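Local coordinates for flavohemoprotein (PDB 4EH1), which uses oxygen and NAD(P)H to convert nitric oxide to nitrate, its FAD-containing reductase domain, the part present here, passing electrons to the heme of the globin domain, at the interface of chains A and B. Numbering follows the deposited sequence. Chains: chain A/B, Flavohemoprotein.

The interface of chains A and B. Residues chain A 14, 16, 153-154, 156, 159; chain B 91-92, 94.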
loop_
_atom_site.group_PDB
_atom_site.type_symbol
_atom_site.label_atom_id
_atom_site.label_comp_id
_atom_site.label_asym_id
_atom_site.label_seq_id
_atom_site.Cartn_x
_atom_site.Cartn_y
_atom_site.Cartn_z
ATOM N N GLU A 14 -2.225 -2.012 4.978
ATOM C CA GLU A 14 -2.390 -1.904 6.415
ATOM C C GLU A 14 -1.900 -3.146 7.158
ATOM O O GLU A 14 -1.421 -3.033 8.264
ATOM C CB GLU A 14 -3.855 -1.646 6.784
ATOM C CG GLU A 14 -4.440 -0.406 6.169
ATOM C CD GLU A 14 -3.788 0.885 6.715
ATOM O OE1 GLU A 14 -2.884 0.800 7.586
ATOM O OE2 GLU A 14 -4.204 1.994 6.285
ATOM N N ALA A 16 -1.310 -7.874 6.448
ATOM C CA ALA A 16 -1.185 -8.933 5.429
ATOM C C ALA A 16 -2.362 -8.971 4.447
ATOM O O ALA A 16 -2.180 -9.138 3.268
ATOM C CB ALA A 16 -1.018 -10.303 6.077
ATOM N N ALA A 153 0.775 -10.874 14.491
ATOM C CA ALA A 153 1.425 -9.604 14.219
ATOM C C ALA A 153 1.191 -9.186 12.773
ATOM O O ALA A 153 0.853 -8.030 12.508
ATOM C CB ALA A 153 2.960 -9.658 14.548
ATOM N N LYS A 154 1.349 -10.115 11.835
ATOM C CA LYS A 154 1.164 -9.724 10.430
ATOM C C LYS A 154 -0.270 -9.318 10.073
ATOM O O LYS A 154 -0.505 -8.670 9.056
ATOM C CB LYS A 154 1.659 -10.793 9.470
ATOM C CG LYS A 154 0.754 -12.018 9.323
ATOM C CD LYS A 154 1.255 -12.859 8.138
ATOM C CE LYS A 154 0.328 -14.059 7.861
ATOM N NZ LYS A 154 0.328 -15.054 8.986
ATOM N N HIS A 156 -2.109 -7.482 12.162
ATOM C CA HIS A 156 -2.475 -6.491 13.164
ATOM C C HIS A 156 -2.782 -5.143 12.464
ATOM O O HIS A 156 -1.919 -4.273 12.361
ATOM C CB HIS A 156 -1.316 -6.349 14.156
ATOM C CG HIS A 156 -1.594 -5.429 15.308
ATOM N ND1 HIS A 156 -0.764 -5.350 16.415
ATOM C CD2 HIS A 156 -2.587 -4.538 15.521
ATOM C CE1 HIS A 156 -1.253 -4.469 17.266
ATOM N NE2 HIS A 156 -2.359 -3.959 16.747
ATOM N N ALA A 159 -1.678 -1.104 13.196
ATOM C CA ALA A 159 -0.904 -1.214 14.439
ATOM C C ALA A 159 -0.242 0.134 14.771
ATOM O O ALA A 159 -0.383 0.651 15.873
ATOM C CB ALA A 159 0.164 -2.297 14.338
ATOM N N ASN B 91 4.240 -9.506 3.162
ATOM C CA ASN B 91 3.286 -10.071 4.104
ATOM C C ASN B 91 3.467 -9.669 5.553
ATOM O O ASN B 91 2.489 -9.642 6.285
ATOM C CB ASN B 91 3.325 -11.595 4.051
ATOM C CG ASN B 91 2.814 -12.142 2.744
ATOM O OD1 ASN B 91 3.151 -13.258 2.361
ATOM N ND2 ASN B 91 2.007 -11.357 2.043
ATOM N N ASN B 92 4.696 -9.365 5.972
ATOM C CA ASN B 92 4.976 -9.258 7.411
ATOM C C ASN B 92 5.511 -7.929 7.883
ATOM O O ASN B 92 5.402 -7.633 9.051
ATOM C CB ASN B 92 5.977 -10.323 7.867
ATOM C CG ASN B 92 5.425 -11.698 7.756
ATOM O OD1 ASN B 92 5.055 -12.314 8.742
ATOM N ND2 ASN B 92 5.341 -12.186 6.544
ATOM N N LYS B 94 5.185 -4.386 8.335
ATOM C CA LYS B 94 4.104 -3.414 8.336
ATOM C C LYS B 94 4.683 -1.989 8.483
ATOM O O LYS B 94 5.836 -1.829 8.899
ATOM C CB LYS B 94 3.187 -3.681 9.527
ATOM C CG LYS B 94 2.482 -5.049 9.542
ATOM C CD LYS B 94 1.410 -5.166 10.705
ATOM C CE LYS B 94 2.054 -5.024 12.098
ATOM N NZ LYS B 94 3.334 -5.824 12.191
HETATM O O HOH W 1 1.705 -7.472 7.519
#
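In chain A the 3-10 helix 153-155, the start of helix 159-169 and the loop after strand 4-13 meet, in chain B, the C-terminal end of helix 84-92 and the following loop residue B:Lys94. Both chains are the FAD/NAD(P)H-binding reductase domain of a flavohemoglobin, a ferredoxin-reductase-like module. The A segments at 153-169 belong to its NAD-binding part, and the B segment to its FAD-binding part. The interface is two-fold symmetric, so this patch recurs with the chains exchanged. It may reflect crystal packing rather than a physiological dimer.

B:Lys94 buries the most surface here. Its CG lies anti to its carbonyl carbon (chi1 -62°). The extended chi2 brings CD to the A:Ala153 carbonyl; bends at chi3 and chi4 then keep CE and NZ beside it. CE and the amino nitrogen NZ of B:Lys94 are each 3.3 Å from A:Ala153 O, which sits beside the CE-NZ bond, a poor direction for a hydrogen bond. B:Lys94 CE meets the methyl CB of A:Ala159 at 4.0 Å. That methyl also covers one face of the A:His156 ring, over its centre.

A:Lys154 holds CG in the crowded position between its backbone N and carbonyl carbon (chi1 76°). Its side chain runs beside B:Asn92, pointing the same way, with A:Lys154 CB 3.8 Å from B:Asn92 OD1. Water 1 bridges the main chains, 2.9 Å from A:Lys154 O and 2.6 Å from B:Asn91 O. The methyl CB of A:Ala16 approaches B:Asn91 O at 3.6 Å.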